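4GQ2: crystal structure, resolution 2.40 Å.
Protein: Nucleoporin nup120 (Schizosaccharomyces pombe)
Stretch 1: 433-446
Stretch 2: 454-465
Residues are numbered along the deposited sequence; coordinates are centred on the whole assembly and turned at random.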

# COMPACT_ATOMS: atom_id res chain seq x y z
N SER A 433 0.62 -12.16 9.03
CA SER A 433 1.72 -12.74 8.27
C SER A 433 1.26 -13.22 6.90
O SER A 433 0.11 -13.61 6.72
CB SER A 433 2.33 -13.93 9.01
OG SER A 433 1.45 -15.05 8.96
N ILE A 434 2.20 -13.22 5.96
CA ILE A 434 2.00 -13.77 4.63
C ILE A 434 1.65 -15.26 4.68
O ILE A 434 0.82 -15.73 3.89
CB ILE A 434 3.21 -13.45 3.71
CG1 ILE A 434 2.88 -12.25 2.81
CG2 ILE A 434 3.58 -14.63 2.81
CD1 ILE A 434 2.85 -10.92 3.53
N GLU A 435 2.26 -15.99 5.61
CA GLU A 435 2.04 -17.43 5.70
C GLU A 435 0.58 -17.78 5.98
O GLU A 435 0.04 -18.69 5.36
CB GLU A 435 2.97 -18.10 6.71
CG GLU A 435 4.39 -18.26 6.22
CD GLU A 435 5.22 -17.00 6.40
OE1 GLU A 435 4.76 -16.08 7.12
OE2 GLU A 435 6.33 -16.92 5.83
N SER A 436 -0.05 -17.04 6.90
CA SER A 436 -1.45 -17.26 7.23
C SER A 436 -2.37 -17.10 6.02
O SER A 436 -3.35 -17.83 5.90
CB SER A 436 -1.90 -16.33 8.36
OG SER A 436 -1.89 -14.99 7.93
N ILE A 437 -2.03 -16.18 5.12
CA ILE A 437 -2.77 -16.02 3.87
C ILE A 437 -2.54 -17.22 2.95
O ILE A 437 -3.50 -17.78 2.40
CB ILE A 437 -2.46 -14.68 3.16
CG1 ILE A 437 -2.87 -13.48 4.04
CG2 ILE A 437 -3.15 -14.60 1.80
CD1 ILE A 437 -2.51 -12.12 3.48
N GLN A 438 -1.28 -17.63 2.82
CA GLN A 438 -0.92 -18.78 1.97
C GLN A 438 -1.58 -20.06 2.44
O GLN A 438 -2.13 -20.81 1.63
CB GLN A 438 0.59 -18.98 1.94
CG GLN A 438 1.36 -17.86 1.26
CD GLN A 438 2.85 -17.98 1.46
OE1 GLN A 438 3.33 -18.68 2.35
NE2 GLN A 438 3.61 -17.29 0.62
N VAL A 439 -1.52 -20.33 3.74
CA VAL A 439 -2.16 -21.52 4.30
C VAL A 439 -3.67 -21.45 4.20
O VAL A 439 -4.31 -22.42 3.82
CB VAL A 439 -1.70 -21.80 5.75
CG1 VAL A 439 -2.52 -22.91 6.38
CG2 VAL A 439 -0.22 -22.16 5.76
N ALA A 440 -4.25 -20.28 4.51
CA ALA A 440 -5.68 -20.06 4.31
C ALA A 440 -6.09 -20.30 2.85
O ALA A 440 -7.13 -20.90 2.58
CB ALA A 440 -6.06 -18.66 4.74
N LEU A 441 -5.25 -19.84 1.92
CA LEU A 441 -5.49 -20.04 0.50
C LEU A 441 -5.57 -21.52 0.10
O LEU A 441 -6.38 -21.88 -0.75
CB LEU A 441 -4.43 -19.31 -0.33
CG LEU A 441 -4.69 -19.20 -1.84
CD1 LEU A 441 -6.03 -18.53 -2.10
CD2 LEU A 441 -3.56 -18.44 -2.51
N LEU A 442 -4.72 -22.35 0.71
CA LEU A 442 -4.75 -23.81 0.54
C LEU A 442 -6.13 -24.39 0.83
O LEU A 442 -6.70 -25.12 0.01
CB LEU A 442 -3.73 -24.46 1.47
CG LEU A 442 -2.45 -25.13 0.98
CD1 LEU A 442 -1.52 -24.17 0.25
CD2 LEU A 442 -1.73 -25.75 2.17
N SER A 443 -6.66 -24.06 2.00
CA SER A 443 -7.96 -24.51 2.47
C SER A 443 -9.09 -24.17 1.49
O SER A 443 -10.07 -24.91 1.38
CB SER A 443 -8.24 -23.93 3.86
OG SER A 443 -9.58 -24.13 4.26
N PHE A 444 -8.95 -23.05 0.79
CA PHE A 444 -9.95 -22.60 -0.19
C PHE A 444 -9.71 -23.22 -1.56
O PHE A 444 -10.14 -22.69 -2.59
CB PHE A 444 -10.01 -21.06 -0.24
CG PHE A 444 -10.92 -20.45 0.80
CD1 PHE A 444 -10.77 -20.77 2.16
CD2 PHE A 444 -11.92 -19.55 0.44
CE1 PHE A 444 -11.61 -20.21 3.12
CE2 PHE A 444 -12.75 -18.98 1.40
CZ PHE A 444 -12.60 -19.31 2.74
N GLN A 445 -8.99 -24.35 -1.56
CA GLN A 445 -8.69 -25.13 -2.75
C GLN A 445 -8.63 -26.61 -2.35
O GLN A 445 -9.45 -27.06 -1.54
CB GLN A 445 -7.36 -24.68 -3.38
CG GLN A 445 -7.29 -23.21 -3.79
CD GLN A 445 -5.98 -22.82 -4.45
OE1 GLN A 445 -5.95 -21.91 -5.29
NE2 GLN A 445 -4.89 -23.48 -4.09
N ASN A 446 -7.66 -27.35 -2.89
CA ASN A 446 -7.46 -28.76 -2.53
C ASN A 446 -6.38 -28.93 -1.47
O ASN A 446 -6.58 -28.62 -0.30
CB ASN A 446 -7.11 -29.59 -3.77
CG ASN A 446 -8.08 -29.38 -4.92
OD1 ASN A 446 -9.30 -29.30 -4.73
ND2 ASN A 446 -7.54 -29.29 -6.13
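Stretch 2, residues 454-465: NKLDKFGALTIS

Stretch 1 is a helix from Ile 434 to Ser 443, followed by a short non-helical tail. Stretch 2 brings the last part of a helix that starts earlier in the chain, with residues 454-459 helical. A type I beta turn from Phe 459 to Leu 462 follows, and a new helix begins at Ile 464. The helices 434-443 and 454-459 run in largely opposed directions, at 130° between their N-to-C directions. Their axes approach to 9.7 Å. The start of stretch 1 therefore lies by the end of stretch 2, and its tail lies by Lys 455. The contact buries 571 Å², both sides summed, and no hydrogen bond crosses it.

Ser 433 does not reach stretch 2. It is the N-cap of its helix, and its OG accepts from Ser 436 N at 3.2 Å. Ser 436 OG donates back to Ser 433 O at 2.7 Å.

Ile 434 points toward stretch 2. Its CG1 lies 4.1 Å from CD1 of Ile 464. The CA-to-CB bond of Ile 464 points sideways, but the end of its side chain comes nearer.

Gln 438 sits beside the start of the turn, where its CA is 6.4 Å from the CA of Phe 459. Gln 438 NE2 is 3.3 Å from Phe 459 O, but the angle is poor and this is not a hydrogen bond. Phe 459 O instead accepts from Leu 462 N within the turn, at 3.1 Å. Gln 438 NE2 also lies 3.9 Å from Gly 460 CA. The aliphatic part of Gln 438 packs too, with its CG 4.0 Å from Phe 459 CB.

Val 439 meets Leu 456, with Val 439 CG2 3.8 Å from Leu 456 CD1. The CA atoms of these two residues are 6.6 Å apart.

Leu 441 covers one face of the Phe 459 ring. Leu 441 CD2 is 3.6 Å from Phe 459 CZ and 4.0 Å from the centroid of the Phe 459 ring, a CH-pi contact. Leu 442 CD1 approaches the same ring obliquely, 3.4 Å from Phe 459 CE2. Leu 442 CD1 also lies 4.0 Å from Lys 455 CB, so Leu 442 touches two successive turns of the helix. Phe 459 has the largest covered area of any residue here.

Past the helix, Phe 444 makes no contact with stretch 2. Gln 445 points toward it and places NE2 at the ring edge, 3.6 Å from Phe 459 CZ. The long side chain of Lys 455 extends to the tail, where its NZ is 4.0 Å from Asn 446 CB. Asn 446 is poorly ordered.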

# COMPACT_ATOMS: atom_id res chain seq x y z
N ASN A 454 3.59 -29.66 0.19
CA ASN A 454 4.18 -29.34 -1.10
C ASN A 454 3.65 -28.02 -1.65
O ASN A 454 4.42 -27.19 -2.14
CB ASN A 454 3.91 -30.46 -2.12
CG ASN A 454 4.63 -31.75 -1.76
OD1 ASN A 454 5.83 -31.76 -1.53
ND2 ASN A 454 3.88 -32.85 -1.74
N LYS A 455 2.34 -27.82 -1.53
CA LYS A 455 1.66 -26.65 -2.09
C LYS A 455 1.99 -25.35 -1.35
O LYS A 455 2.02 -24.28 -1.95
CB LYS A 455 0.15 -26.87 -2.16
CG LYS A 455 -0.54 -26.08 -3.26
CD LYS A 455 -1.96 -26.57 -3.50
CE LYS A 455 -1.99 -27.87 -4.29
NZ LYS A 455 -3.38 -28.40 -4.41
N LEU A 456 2.24 -25.46 -0.04
CA LEU A 456 2.66 -24.32 0.78
C LEU A 456 3.99 -23.76 0.27
O LEU A 456 4.15 -22.55 0.14
CB LEU A 456 2.79 -24.73 2.25
CG LEU A 456 2.74 -23.68 3.37
CD1 LEU A 456 2.62 -24.39 4.71
CD2 LEU A 456 3.92 -22.72 3.40
N ASP A 457 4.93 -24.66 -0.01
CA ASP A 457 6.25 -24.29 -0.52
C ASP A 457 6.17 -23.67 -1.91
O ASP A 457 6.98 -22.82 -2.26
CB ASP A 457 7.18 -25.50 -0.54
CG ASP A 457 7.59 -25.95 0.86
OD1 ASP A 457 6.70 -26.13 1.72
OD2 ASP A 457 8.80 -26.13 1.09
N LYS A 458 5.17 -24.10 -2.68
CA LYS A 458 4.90 -23.54 -4.01
C LYS A 458 4.42 -22.09 -3.94
O LYS A 458 4.86 -21.25 -4.73
CB LYS A 458 3.89 -24.41 -4.76
CG LYS A 458 4.43 -25.75 -5.24
CD LYS A 458 3.32 -26.72 -5.61
CE LYS A 458 2.55 -26.28 -6.85
NZ LYS A 458 3.42 -26.23 -8.06
N PHE A 459 3.51 -21.81 -3.00
CA PHE A 459 3.02 -20.45 -2.77
C PHE A 459 4.13 -19.51 -2.30
O PHE A 459 4.05 -18.29 -2.50
CB PHE A 459 1.87 -20.44 -1.76
CG PHE A 459 0.53 -20.83 -2.33
CD1 PHE A 459 0.27 -20.74 -3.70
CD2 PHE A 459 -0.49 -21.26 -1.49
CE1 PHE A 459 -0.97 -21.10 -4.22
CE2 PHE A 459 -1.73 -21.62 -2.01
CZ PHE A 459 -1.97 -21.54 -3.37
N GLY A 460 5.17 -20.07 -1.68
CA GLY A 460 6.33 -19.31 -1.22
C GLY A 460 7.19 -18.77 -2.35
O GLY A 460 7.98 -17.84 -2.15
N ALA A 461 7.03 -19.34 -3.54
CA ALA A 461 7.71 -18.86 -4.75
C ALA A 461 6.85 -17.88 -5.55
O ALA A 461 7.25 -17.42 -6.62
CB ALA A 461 8.16 -20.03 -5.62
N LEU A 462 5.66 -17.58 -5.03
CA LEU A 462 4.80 -16.54 -5.58
C LEU A 462 5.21 -15.17 -5.07
O LEU A 462 5.53 -15.00 -3.89
CB LEU A 462 3.33 -16.80 -5.22
CG LEU A 462 2.35 -17.34 -6.27
CD1 LEU A 462 2.91 -18.50 -7.09
CD2 LEU A 462 1.02 -17.71 -5.61
N THR A 463 5.21 -14.19 -5.98
CA THR A 463 5.37 -12.79 -5.61
C THR A 463 4.12 -12.33 -4.88
O THR A 463 3.06 -12.96 -4.98
CB THR A 463 5.63 -11.89 -6.84
OG1 THR A 463 4.56 -12.05 -7.79
CG2 THR A 463 6.95 -12.24 -7.52
N ILE A 464 4.23 -11.23 -4.15
CA ILE A 464 3.12 -10.68 -3.38
C ILE A 464 1.91 -10.32 -4.26
O ILE A 464 0.76 -10.49 -3.84
CB ILE A 464 3.58 -9.45 -2.56
CG1 ILE A 464 2.47 -8.95 -1.64
CG2 ILE A 464 4.09 -8.33 -3.47
CD1 ILE A 464 2.22 -9.86 -0.45
N SER A 465 2.17 -9.82 -5.47
CA SER A 465 1.11 -9.50 -6.42
C SER A 465 0.45 -10.77 -6.93
O SER A 465 -0.77 -10.82 -7.06
CB SER A 465 1.64 -8.67 -7.59
OG SER A 465 1.90 -7.34 -7.18